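Local coordinates for probable csgAB operon transcriptional regulatory protein (Salmonella typhimurium, PDB 5XP0) that activates transcription of the csgAB operon as master regulator of curli fimbriae and promotes biofilm formation, this chain being its atypical receiver domain, at residues 23-28 / 67-72; 46-51 / 76-81; 88-93 / 129-134; 103-106 / 110-113; 113-118 / 122-127. All coordinates share one frame; numbering follows the deposited sequence.

Contact 1 of 5, residues 23-28 / 67-72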
# COMPACT_ATOMS: atom_id res chain seq x y z
N ILE B 23 -0.49 10.36 -1.11
CA ILE B 23 0.13 10.68 0.16
C ILE B 23 -0.23 9.56 1.12
O ILE B 23 -1.39 9.44 1.54
CB ILE B 23 -0.33 12.03 0.70
CG1 ILE B 23 0.05 13.13 -0.28
CG2 ILE B 23 0.32 12.30 2.10
CD1 ILE B 23 -0.40 14.54 0.18
N THR B 24 0.77 8.77 1.48
CA THR B 24 0.55 7.56 2.24
C THR B 24 1.87 7.13 2.88
O THR B 24 2.86 7.87 2.86
CB THR B 24 -0.00 6.48 1.32
OG1 THR B 24 -0.28 5.29 2.08
CG2 THR B 24 1.01 6.22 0.25
N LYS B 25 1.89 5.93 3.41
CA LYS B 25 3.14 5.34 3.88
C LYS B 25 3.86 4.74 2.68
O LYS B 25 3.28 3.88 2.00
CB LYS B 25 2.88 4.23 4.88
CG LYS B 25 4.15 3.46 5.29
CD LYS B 25 3.81 2.34 6.27
CE LYS B 25 3.50 2.79 7.66
NZ LYS B 25 3.70 1.64 8.62
N PRO B 26 5.10 5.15 2.38
CA PRO B 26 5.74 4.60 1.19
C PRO B 26 5.94 3.11 1.42
O PRO B 26 6.30 2.66 2.51
CB PRO B 26 7.07 5.37 1.10
CG PRO B 26 6.89 6.56 1.93
CD PRO B 26 5.94 6.17 3.03
N SER B 27 5.65 2.34 0.40
CA SER B 27 5.66 0.89 0.50
C SER B 27 5.59 0.37 -0.91
O SER B 27 5.10 1.06 -1.82
CB SER B 27 4.46 0.37 1.30
OG SER B 27 3.26 0.59 0.57
N LEU B 28 6.03 -0.88 -1.08
CA LEU B 28 5.89 -1.49 -2.40
C LEU B 28 4.43 -1.47 -2.83
O LEU B 28 4.12 -1.28 -4.01
CB LEU B 28 6.40 -2.93 -2.40
CG LEU B 28 6.38 -3.53 -3.81
CD1 LEU B 28 7.45 -2.86 -4.69
CD2 LEU B 28 6.63 -4.96 -3.76
N MET B 67 -6.23 7.85 4.55
CA MET B 67 -6.81 8.03 5.87
C MET B 67 -6.39 6.94 6.84
O MET B 67 -6.40 7.17 8.05
CB MET B 67 -8.32 8.09 5.75
CG MET B 67 -8.76 9.34 5.08
SD MET B 67 -8.44 10.81 6.03
CE MET B 67 -9.60 10.58 7.34
N MET B 68 -6.00 5.77 6.36
CA MET B 68 -5.53 4.74 7.29
C MET B 68 -4.19 5.07 7.90
O MET B 68 -3.80 4.45 8.89
CB MET B 68 -5.39 3.40 6.57
CG MET B 68 -6.63 2.55 6.50
SD MET B 68 -6.24 1.00 5.62
CE MET B 68 -7.92 0.35 5.36
N GLU B 69 -3.44 6.01 7.32
CA GLU B 69 -2.15 6.40 7.85
C GLU B 69 -2.22 7.72 8.59
O GLU B 69 -1.19 8.23 9.04
CB GLU B 69 -1.13 6.50 6.70
CG GLU B 69 -0.93 5.19 5.98
CD GLU B 69 -0.48 4.08 6.91
OE1 GLU B 69 0.40 4.34 7.75
OE2 GLU B 69 -1.07 2.99 6.86
N ALA B 70 -3.41 8.28 8.74
CA ALA B 70 -3.60 9.61 9.31
C ALA B 70 -4.14 9.48 10.72
O ALA B 70 -4.93 8.58 11.00
CB ALA B 70 -4.57 10.44 8.47
N ASP B 71 -3.57 10.25 11.62
CA ASP B 71 -4.11 10.48 12.95
C ASP B 71 -4.50 11.94 13.04
O ASP B 71 -4.39 12.70 12.07
CB ASP B 71 -3.06 10.10 14.00
CG ASP B 71 -1.71 10.75 13.74
OD1 ASP B 71 -1.69 11.84 13.14
OD2 ASP B 71 -0.69 10.16 14.13
N LYS B 72 -4.92 12.37 14.23
CA LYS B 72 -5.46 13.71 14.34
C LYS B 72 -4.38 14.73 13.99
O LYS B 72 -4.67 15.76 13.37
CB LYS B 72 -6.00 13.95 15.76
CG LYS B 72 -6.51 15.37 16.01
CD LYS B 72 -6.88 15.60 17.48
CE LYS B 72 -7.66 16.90 17.68
NZ LYS B 72 -6.83 18.12 17.48
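Lys25 and Glu69 cross at a slant, and the carboxylate touches the lysine's carbon chain rather than its charged end. Glu69 OE1 lies 3.5 Å from Lys25 CE and 3.8 Å from Lys25 CB. Lys25 NZ, at 4.4 Å from Glu69 OE1, is too far for a salt bridge within the chain. A bend in the glutamate (chi2 -57°) turns its carboxylate across the lysine chain. Lys25 has CG anti to the backbone N (chi1 173°), and the lysine chain bends at chi3, which leaves CE nearer the carboxylate than NZ. Glu69 CG rests 3.9 Å from Lys25 N, a buried amide with no partner in the model, and 4.0 Å from Thr24 OG1, which is hydrogen-bonded to Asp66. The contact lies at the C-terminal ends of strands 19-24 and 61-66, the end of the parallel sheet that carries the phosphorylation site in canonical CheY-like receivers. Each segment runs into the start of a helix, with Ser27 the N-cap of helix 28-41 and Asp71 the N-cap of helix 72-83. Both charges find their partners on the other chain of the dimer: Lys25 NZ forms a salt bridge with Glu69 of the second subunit, and Glu69 OE2 one with Lys25 of the second subunit. Lys25 NZ also makes a weak hydrogen bond to Met68 O of the second subunit.

Contact 2 of 5, residues 46-51 / 76-81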
# COMPACT_ATOMS: atom_id res chain seq x y z
N LYS B 46 2.94 10.80 -8.39
CA LYS B 46 4.05 10.60 -7.46
C LYS B 46 3.51 10.17 -6.13
O LYS B 46 2.35 10.46 -5.79
CB LYS B 46 4.88 11.89 -7.25
CG LYS B 46 5.41 12.59 -8.49
CD LYS B 46 6.60 11.84 -9.08
CE LYS B 46 6.84 12.18 -10.55
NZ LYS B 46 7.94 11.36 -11.11
N LEU B 47 4.38 9.54 -5.36
CA LEU B 47 4.11 9.10 -4.00
C LEU B 47 4.77 10.06 -3.04
O LEU B 47 5.92 10.45 -3.26
CB LEU B 47 4.70 7.70 -3.84
CG LEU B 47 4.27 6.73 -2.76
CD1 LEU B 47 4.92 5.37 -3.07
CD2 LEU B 47 4.72 7.23 -1.40
N HIS B 48 4.09 10.44 -1.98
CA HIS B 48 4.72 11.29 -0.96
C HIS B 48 4.45 10.73 0.43
O HIS B 48 3.30 10.45 0.77
CB HIS B 48 4.23 12.73 -1.05
CG HIS B 48 4.78 13.62 0.02
ND1 HIS B 48 5.97 14.29 -0.11
CD2 HIS B 48 4.32 13.90 1.27
CE1 HIS B 48 6.20 15.00 0.98
NE2 HIS B 48 5.22 14.78 1.83
N ASN B 49 5.49 10.65 1.25
CA ASN B 49 5.37 10.14 2.61
C ASN B 49 4.50 11.07 3.45
O ASN B 49 4.88 12.22 3.71
CB ASN B 49 6.75 10.06 3.26
CG ASN B 49 6.73 9.28 4.55
OD1 ASN B 49 5.71 9.22 5.25
ND2 ASN B 49 7.84 8.63 4.84
N ILE B 50 3.36 10.56 3.91
CA ILE B 50 2.39 11.30 4.72
C ILE B 50 3.01 11.87 5.97
O ILE B 50 2.50 12.86 6.53
CB ILE B 50 1.21 10.37 5.06
CG1 ILE B 50 0.09 11.18 5.71
CG2 ILE B 50 1.66 9.20 5.99
CD1 ILE B 50 -1.24 10.43 5.75
N GLN B 51 4.09 11.26 6.45
CA GLN B 51 4.77 11.78 7.63
C GLN B 51 5.85 12.79 7.30
O GLN B 51 6.50 13.29 8.22
CB GLN B 51 5.34 10.63 8.47
CG GLN B 51 4.24 9.71 8.92
CD GLN B 51 4.57 8.93 10.16
OE1 GLN B 51 3.90 9.07 11.19
NE2 GLN B 51 5.61 8.11 10.10
N HIS B 76 -4.67 17.36 10.83
CA HIS B 76 -4.51 18.79 11.01
C HIS B 76 -3.35 19.33 10.18
O HIS B 76 -3.44 20.42 9.60
CB HIS B 76 -4.28 19.11 12.49
CG HIS B 76 -4.13 20.58 12.75
ND1 HIS B 76 -2.94 21.13 13.18
CD2 HIS B 76 -4.99 21.60 12.59
CE1 HIS B 76 -3.09 22.44 13.31
NE2 HIS B 76 -4.33 22.75 12.95
N TYR B 77 -2.23 18.62 10.17
CA TYR B 77 -1.10 19.10 9.39
C TYR B 77 -1.47 19.16 7.91
O TYR B 77 -1.30 20.20 7.26
CB TYR B 77 0.12 18.22 9.59
CG TYR B 77 1.20 18.65 8.65
CD1 TYR B 77 2.02 19.72 8.95
CD2 TYR B 77 1.37 18.02 7.43
CE1 TYR B 77 3.00 20.13 8.09
CE2 TYR B 77 2.32 18.42 6.57
CZ TYR B 77 3.14 19.49 6.90
OH TYR B 77 4.11 19.89 6.04
N TRP B 78 -2.02 18.07 7.36
CA TRP B 78 -2.33 18.09 5.93
C TRP B 78 -3.49 19.02 5.62
O TRP B 78 -3.46 19.64 4.55
CB TRP B 78 -2.57 16.67 5.41
CG TRP B 78 -1.28 15.99 5.32
CD1 TRP B 78 -0.80 14.99 6.10
CD2 TRP B 78 -0.22 16.34 4.42
NE1 TRP B 78 0.51 14.68 5.74
CE2 TRP B 78 0.87 15.50 4.70
CE3 TRP B 78 -0.10 17.30 3.40
CZ2 TRP B 78 2.05 15.57 3.98
CZ3 TRP B 78 1.08 17.36 2.69
CH2 TRP B 78 2.15 16.51 3.00
N GLN B 79 -4.49 19.14 6.50
CA GLN B 79 -5.53 20.15 6.29
C GLN B 79 -4.93 21.56 6.31
O GLN B 79 -5.26 22.39 5.46
CB GLN B 79 -6.64 20.04 7.33
CG GLN B 79 -7.63 18.89 7.05
CD GLN B 79 -8.65 18.71 8.15
OE1 GLN B 79 -8.51 19.25 9.26
NE2 GLN B 79 -9.69 17.95 7.86
N ASP B 80 -4.01 21.82 7.25
CA ASP B 80 -3.45 23.16 7.40
C ASP B 80 -2.63 23.55 6.17
O ASP B 80 -2.83 24.61 5.59
CB ASP B 80 -2.59 23.22 8.67
CG ASP B 80 -2.06 24.64 8.97
OD1 ASP B 80 -2.59 25.61 8.41
OD2 ASP B 80 -1.11 24.77 9.78
N ASN B 81 -1.70 22.69 5.73
CA ASN B 81 -0.85 23.19 4.65
C ASN B 81 -1.47 23.04 3.27
O ASN B 81 -1.14 23.82 2.38
CB ASN B 81 0.53 22.55 4.69
CG ASN B 81 0.48 21.09 4.73
OD1 ASN B 81 -0.55 20.51 5.04
ND2 ASN B 81 1.59 20.45 4.39
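Trp78 reaches from its helix to the Ile50 carbonyl, and NE1 donates a 2.8 Å hydrogen bond to Ile50 O. The bond is nearly straight (162° at the hydrogen). The acceptor lies in the indole plane and the donor sits in the carbonyl plane, on a lone pair of the oxygen. The isoleucine side chain packs on the same corner of the indole, out of its plane, with Ile50 CG1 3.5 Å from Trp78 NE1 and 3.9 Å from Trp78 CD1. At the far end of the indole, Trp78 CH2 comes within 3.7 Å of His48 NE2. The two ring planes stand at 85°, yet the approach is oblique. Trp78 holds CG anti to its own carbonyl carbon (chi1 -74°), which sends the indole out from the helix toward the strand.

In the next shell, His48 NE2 is hydrogen-bonded to Arg52 O, which would hold the imidazole beside the indole. Asn49 forms an Asx turn, its OD1 accepting from Gln51 N at 2.9 Å with the donor above the carbonyl plane; the turn shapes the backbone around Ile50. One indole face is covered from within the helix by Tyr77, whose CE2 lies 3.7 Å above the plane, over the ring centre. Further out, His48 and Ile50 make backbone hydrogen bonds with Thr24. Ile50 and Trp78 both rest on Ile23 and Met65, so helix 72-83 packs over strands 19-24 and 61-66 as far as 45-49, one of the two outermost strands in the parallel sheet of this CheY-like receiver fold.

Contact 3 of 5, residues 88-93 / 129-134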
# COMPACT_ATOMS: atom_id res chain seq x y z
N ASN B 88 -5.23 25.34 -7.43
CA ASN B 88 -6.14 24.48 -8.20
C ASN B 88 -5.89 22.98 -7.95
O ASN B 88 -5.55 22.22 -8.85
CB ASN B 88 -6.03 24.82 -9.68
CG ASN B 88 -7.04 24.08 -10.52
OD1 ASN B 88 -6.68 23.21 -11.32
ND2 ASN B 88 -8.31 24.40 -10.33
N ILE B 89 -6.09 22.56 -6.71
CA ILE B 89 -5.86 21.17 -6.33
C ILE B 89 -7.16 20.57 -5.83
O ILE B 89 -8.10 21.27 -5.46
CB ILE B 89 -4.74 21.07 -5.27
CG1 ILE B 89 -5.12 21.82 -4.00
CG2 ILE B 89 -3.44 21.65 -5.83
CD1 ILE B 89 -5.29 20.93 -2.82
N LYS B 90 -7.19 19.24 -5.81
CA LYS B 90 -8.37 18.48 -5.41
C LYS B 90 -7.91 17.43 -4.41
O LYS B 90 -6.91 16.77 -4.64
CB LYS B 90 -9.01 17.81 -6.62
CG LYS B 90 -9.49 18.77 -7.71
CD LYS B 90 -10.12 17.98 -8.86
CE LYS B 90 -10.67 18.89 -9.96
NZ LYS B 90 -11.28 18.08 -11.06
N THR B 91 -8.64 17.28 -3.32
CA THR B 91 -8.31 16.28 -2.32
C THR B 91 -9.37 15.19 -2.37
O THR B 91 -10.58 15.47 -2.36
CB THR B 91 -8.23 16.87 -0.90
OG1 THR B 91 -7.13 17.80 -0.82
CG2 THR B 91 -7.99 15.74 0.13
N LEU B 92 -8.91 13.96 -2.44
CA LEU B 92 -9.77 12.80 -2.24
C LEU B 92 -9.20 11.96 -1.12
O LEU B 92 -7.98 11.75 -1.05
CB LEU B 92 -9.89 11.99 -3.52
CG LEU B 92 -10.75 12.75 -4.54
CD1 LEU B 92 -9.84 13.34 -5.55
CD2 LEU B 92 -11.70 11.77 -5.18
N LEU B 93 -10.07 11.48 -0.26
CA LEU B 93 -9.65 10.65 0.86
C LEU B 93 -9.67 9.19 0.46
O LEU B 93 -10.63 8.71 -0.15
CB LEU B 93 -10.57 10.89 2.04
CG LEU B 93 -10.72 12.35 2.44
CD1 LEU B 93 -11.65 12.44 3.68
CD2 LEU B 93 -9.39 13.05 2.72
N GLN B 129 -11.66 8.66 -12.87
CA GLN B 129 -12.01 9.08 -14.21
C GLN B 129 -13.08 10.16 -14.16
O GLN B 129 -13.05 11.12 -14.93
CB GLN B 129 -12.49 7.88 -15.03
CG GLN B 129 -11.43 6.87 -15.39
CD GLN B 129 -12.03 5.59 -15.93
OE1 GLN B 129 -13.11 5.17 -15.52
NE2 GLN B 129 -11.33 4.95 -16.86
N GLY B 130 -14.00 10.05 -13.19
CA GLY B 130 -14.96 11.13 -12.98
C GLY B 130 -14.32 12.44 -12.57
O GLY B 130 -14.72 13.52 -13.05
N ILE B 131 -13.33 12.39 -11.68
CA ILE B 131 -12.68 13.62 -11.23
C ILE B 131 -12.02 14.32 -12.40
O ILE B 131 -12.08 15.55 -12.53
CB ILE B 131 -11.66 13.34 -10.11
CG1 ILE B 131 -12.34 13.09 -8.77
CG2 ILE B 131 -10.76 14.57 -9.91
CD1 ILE B 131 -13.03 11.81 -8.67
N LEU B 132 -11.38 13.55 -13.27
CA LEU B 132 -10.77 14.16 -14.45
C LEU B 132 -11.79 14.85 -15.31
O LEU B 132 -11.47 15.82 -16.00
CB LEU B 132 -10.05 13.09 -15.27
CG LEU B 132 -8.94 12.37 -14.52
CD1 LEU B 132 -8.22 11.41 -15.45
CD2 LEU B 132 -7.99 13.37 -13.87
N ARG B 133 -13.04 14.38 -15.29
CA ARG B 133 -14.11 15.01 -16.04
C ARG B 133 -14.74 16.17 -15.28
O ARG B 133 -15.77 16.68 -15.71
CB ARG B 133 -15.23 14.01 -16.38
CG ARG B 133 -14.83 12.83 -17.26
CD ARG B 133 -16.04 11.89 -17.53
NE ARG B 133 -15.69 10.51 -17.19
CZ ARG B 133 -16.28 9.76 -16.26
NH1 ARG B 133 -17.30 10.23 -15.53
NH2 ARG B 133 -15.86 8.52 -16.05
N GLY B 134 -14.20 16.55 -14.13
CA GLY B 134 -14.80 17.63 -13.37
C GLY B 134 -15.86 17.19 -12.39
O GLY B 134 -16.59 18.05 -11.88
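Lys90 and Leu92, on the inner strand 90-94 of the parallel receiver sheet, meet Ile131 in the last turn of helix 121-132, which a Schellman motif ends. This is the helix-on-sheet packing of the CheY-like fold, with the two branches of one isoleucine shared between two strand residues. The longer branch of Ile131 faces Leu92 tip to tip: Ile131 CD1 is 3.7 Å from Leu92 CD2, and Ile131 CG1 is 3.9 Å from the same methyl. Ile131 CG2 takes the other direction and touches the lysine, 3.6 Å from Lys90 CD. With CG2 anti to the backbone N and CG1 beside it (chi1 -77°), the isoleucine spreads its branches along the strand.

Lys90 is fully extended beyond CG. It slides past Ile131 in the opposite sense, so that its aliphatic part lines the isoleucine while the ammonium group reaches the helix end, where the partial negative charge of the terminal carbonyls probably favours it. Lys90 NZ lies 3.0 Å from Ile131 O. That oxygen already accepts from Gly134 N, and Gly130 O accepts from Glu135 N; these two bonds define the Schellman motif. Gly134 is its C-prime residue, with positive phi (89°). On the sheet side, Leu92 also packs on Ile62, Leu64 and Phe115, joining the contact to the buried core. The lysine ends beside the turn, with its NZ 4.2 Å from Gly134 CA.

Contact 4 of 5, residues 103-106 / 110-113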
# COMPACT_ATOMS: atom_id res chain seq x y z
N ARG B 103 -19.17 15.82 9.01
CA ARG B 103 -18.63 17.08 9.50
C ARG B 103 -17.12 17.14 9.33
O ARG B 103 -16.56 18.21 9.06
CB ARG B 103 -18.97 17.26 10.99
CG ARG B 103 -20.37 16.82 11.40
CD ARG B 103 -20.58 16.97 12.90
NE ARG B 103 -19.70 16.09 13.67
CZ ARG B 103 -20.02 14.88 14.12
NH1 ARG B 103 -21.23 14.37 13.89
NH2 ARG B 103 -19.14 14.17 14.81
N GLU B 104 -16.46 16.00 9.46
CA GLU B 104 -15.00 15.96 9.30
C GLU B 104 -14.61 16.02 7.83
O GLU B 104 -13.66 16.72 7.46
CB GLU B 104 -14.41 14.70 9.93
CG GLU B 104 -14.78 14.48 11.39
CD GLU B 104 -14.73 15.74 12.19
OE1 GLU B 104 -13.78 16.52 12.02
OE2 GLU B 104 -15.66 15.97 12.99
N ILE B 105 -15.30 15.28 6.98
CA ILE B 105 -15.03 15.35 5.56
C ILE B 105 -15.13 16.79 5.05
O ILE B 105 -14.26 17.27 4.32
CB ILE B 105 -15.99 14.43 4.81
CG1 ILE B 105 -15.66 12.99 5.13
CG2 ILE B 105 -15.93 14.70 3.32
CD1 ILE B 105 -16.79 12.03 4.85
N GLU B 106 -16.20 17.49 5.43
CA GLU B 106 -16.40 18.87 4.97
C GLU B 106 -15.26 19.77 5.36
O GLU B 106 -14.96 20.74 4.64
CB GLU B 106 -17.70 19.44 5.53
CG GLU B 106 -18.12 20.81 4.98
CD GLU B 106 -17.49 21.99 5.73
OE1 GLU B 106 -17.09 21.86 6.91
OE2 GLU B 106 -17.43 23.09 5.13
N HIS B 110 -10.62 21.82 -0.28
CA HIS B 110 -10.65 21.30 -1.67
C HIS B 110 -11.19 19.87 -1.76
O HIS B 110 -10.77 19.08 -2.61
CB HIS B 110 -9.28 21.39 -2.32
CG HIS B 110 -8.63 22.72 -2.13
ND1 HIS B 110 -7.49 22.90 -1.37
CD2 HIS B 110 -8.99 23.95 -2.56
CE1 HIS B 110 -7.16 24.17 -1.37
NE2 HIS B 110 -8.07 24.84 -2.07
N ILE B 111 -12.15 19.53 -0.92
CA ILE B 111 -12.54 18.13 -0.86
C ILE B 111 -13.38 17.79 -2.09
O ILE B 111 -14.35 18.48 -2.41
CB ILE B 111 -13.25 17.82 0.47
CG1 ILE B 111 -13.60 16.33 0.55
CG2 ILE B 111 -14.46 18.73 0.66
CD1 ILE B 111 -12.40 15.44 0.79
N ASN B 112 -12.96 16.76 -2.81
CA ASN B 112 -13.59 16.34 -4.06
C ASN B 112 -14.07 14.90 -4.08
O ASN B 112 -14.70 14.49 -5.05
CB ASN B 112 -12.64 16.53 -5.24
CG ASN B 112 -12.69 17.92 -5.80
OD1 ASN B 112 -13.25 18.13 -6.85
ND2 ASN B 112 -12.09 18.88 -5.11
N GLY B 113 -13.79 14.10 -3.06
CA GLY B 113 -14.30 12.75 -3.07
C GLY B 113 -13.80 11.99 -1.87
O GLY B 113 -12.87 12.43 -1.17
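Ile105 of helix 102-107 and Ile111 of strand 111-114 join the helix to the second strand of the beta-alpha-beta unit formed by strand 90-94, helix 102-107 and strand 111-114, part of the receiver's parallel sheet. The side chains meet by apolar packing. They cross at a slant, and Ile105 CG2 lies 4.0 Å from Ile111 CG1. Ile111 also packs against the helix backbone: its CG1 and its CG2 are each 3.9 Å from Ile105 O, so the carbonyl oxygen faces the fork of the isoleucine. Placing CG1 anti to the backbone N (chi1 -178°) brings that branch to both the carbonyl oxygen and CG2 of Ile105. Around the pair, Ile111 also rests on Leu93 of the adjacent strand, and Ile105 on Tyr100 and on Leu142 of helix 140-147, which lies against this side of the domain.

The polar interactions hold the strand rather than bridge the two segments. Backbone hydrogen bonds tie His110 and Asn112 to Thr91, and Gly113 to Leu93, setting strand 111-114 at the rim of the sheet. Asn112 bonds through its backbone to Tyr137 as well. His110 precedes the strand, and its carbonyl is held from within the segment by the next residue but one. Asn112 ND2 donates to His110 O at 2.8 Å; the oxygen lies in the amide plane of Asn112, but the donor stands well above the carbonyl plane of His110.

Contact 5 of 5, residues 113-118 / 122-127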
# COMPACT_ATOMS: atom_id res chain seq x y z
N GLY B 113 -13.79 14.10 -3.06
CA GLY B 113 -14.30 12.75 -3.07
C GLY B 113 -13.80 11.99 -1.87
O GLY B 113 -12.87 12.43 -1.17
N VAL B 114 -14.43 10.86 -1.64
CA VAL B 114 -14.13 9.98 -0.52
C VAL B 114 -14.20 8.56 -1.04
O VAL B 114 -15.24 8.12 -1.53
CB VAL B 114 -15.10 10.16 0.65
CG1 VAL B 114 -14.74 9.17 1.71
CG2 VAL B 114 -15.08 11.60 1.15
N PHE B 115 -13.10 7.84 -0.94
CA PHE B 115 -13.06 6.42 -1.28
C PHE B 115 -13.07 5.61 0.00
O PHE B 115 -12.24 5.83 0.88
CB PHE B 115 -11.80 6.12 -2.09
CG PHE B 115 -11.80 6.76 -3.43
CD1 PHE B 115 -12.71 6.36 -4.38
CD2 PHE B 115 -10.90 7.76 -3.74
CE1 PHE B 115 -12.74 6.95 -5.62
CE2 PHE B 115 -10.90 8.35 -4.97
CZ PHE B 115 -11.84 7.93 -5.93
N TYR B 116 -13.99 4.66 0.11
CA TYR B 116 -14.03 3.75 1.26
C TYR B 116 -13.46 2.36 0.97
O TYR B 116 -12.98 1.67 1.88
CB TYR B 116 -15.48 3.58 1.74
CG TYR B 116 -16.11 4.83 2.22
CD1 TYR B 116 -15.91 5.27 3.52
CD2 TYR B 116 -16.94 5.57 1.38
CE1 TYR B 116 -16.49 6.41 3.97
CE2 TYR B 116 -17.53 6.71 1.83
CZ TYR B 116 -17.29 7.13 3.12
OH TYR B 116 -17.90 8.27 3.55
N ALA B 117 -13.52 1.93 -0.29
CA ALA B 117 -13.30 0.53 -0.63
C ALA B 117 -11.83 0.19 -0.48
O ALA B 117 -10.96 0.92 -0.95
CB ALA B 117 -13.74 0.22 -2.06
N THR B 118 -11.54 -0.92 0.19
CA THR B 118 -10.19 -1.43 0.29
C THR B 118 -9.97 -2.62 -0.64
O THR B 118 -8.85 -3.15 -0.72
CB THR B 118 -9.90 -1.79 1.78
OG1 THR B 118 -9.47 -0.61 2.50
CG2 THR B 118 -8.86 -2.89 1.94
N GLU B 122 -11.26 -1.13 -9.26
CA GLU B 122 -11.99 -0.66 -10.43
C GLU B 122 -12.96 0.46 -10.05
O GLU B 122 -13.08 1.46 -10.76
CB GLU B 122 -12.74 -1.83 -11.07
CG GLU B 122 -11.84 -2.93 -11.63
CD GLU B 122 -11.03 -3.67 -10.56
OE1 GLU B 122 -9.85 -4.03 -10.83
OE2 GLU B 122 -11.57 -3.90 -9.45
N HIS B 123 -13.64 0.28 -8.92
CA HIS B 123 -14.41 1.33 -8.24
C HIS B 123 -13.60 2.63 -8.17
O HIS B 123 -14.09 3.73 -8.49
CB HIS B 123 -14.72 0.80 -6.82
CG HIS B 123 -16.05 1.18 -6.24
ND1 HIS B 123 -16.21 2.20 -5.33
CD2 HIS B 123 -17.26 0.58 -6.34
CE1 HIS B 123 -17.47 2.25 -4.94
NE2 HIS B 123 -18.13 1.28 -5.55
N VAL B 124 -12.35 2.53 -7.73
CA VAL B 124 -11.56 3.73 -7.50
C VAL B 124 -11.11 4.35 -8.83
O VAL B 124 -11.18 5.57 -9.00
CB VAL B 124 -10.41 3.43 -6.54
CG1 VAL B 124 -9.49 4.61 -6.37
CG2 VAL B 124 -11.02 3.05 -5.19
N VAL B 125 -10.66 3.53 -9.79
CA VAL B 125 -10.34 4.05 -11.13
C VAL B 125 -11.53 4.81 -11.69
O VAL B 125 -11.40 5.91 -12.24
CB VAL B 125 -9.95 2.91 -12.09
CG1 VAL B 125 -9.98 3.37 -13.57
CG2 VAL B 125 -8.57 2.37 -11.71
N SER B 126 -12.71 4.20 -11.60
CA SER B 126 -13.89 4.83 -12.17
C SER B 126 -14.18 6.17 -11.50
O SER B 126 -14.51 7.15 -12.17
CB SER B 126 -15.08 3.89 -12.05
OG SER B 126 -15.05 2.93 -13.09
N GLY B 127 -14.02 6.25 -10.19
CA GLY B 127 -14.21 7.52 -9.52
C GLY B 127 -13.23 8.57 -9.99
O GLY B 127 -13.60 9.72 -10.23
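Phe115 O accepts a hydrogen bond from Thr96 OG1, and backbone hydrogen bonds to Leu93 and Thr96 further fix the residue whose ring meets Val124 and Gly127. One face of the ring is turned to Val124: Val124 CG1 sits 4.0 Å from its centroid and only 6° off the normal, a CH-pi contact over the middle of the face. The second methyl, Val124 CG2, lies nearer the rim, 3.8 Å from Phe115 CD1. Gly127 approaches at the ring edge, close to its plane, with its CA 4.2 Å from Phe115 CE1; having no side chain, it brings the helix backbone itself against the ring. Val124 CG1 is anti to the backbone N (chi1 175°), which turns it over the ring while CG2 spreads toward CD1. Within the helix, Gly127 N donates to His123 O. Beyond the pair, the Phe115 ring also meets that of Tyr137, and Val124 packs on Leu28 of the second subunit. A phenylalanine just past strand 111-114 is thus buried under helix 121-132, the chain's next helix, in the alternating beta-alpha order of the CheY-like receiver fold, whose helices pack on a parallel sheet.

How the contacts relate
All five contacts tie helices and loops to one parallel sheet, ordered 45-49, 19-24, 61-66, 90-94, 111-114. Contacts 1 and 2, with centres 9 Å apart, cross along the chain and use neighbouring strands, 19-24 and 45-49. Contact 3 follows in series, and contacts 4 and 5 are nested inside the loop it closes; these two share Gly113 of strand 111-114, while contacts 3 and 5 share helix 121-132. Contacts 2 and 5 lie on opposite sides of the chain's centre, about 20 Å between centres. Contacts 1 and 5 touch through Met68 and Thr118, and both reach the second subunit, so this part of the receiver domain also builds the dimer.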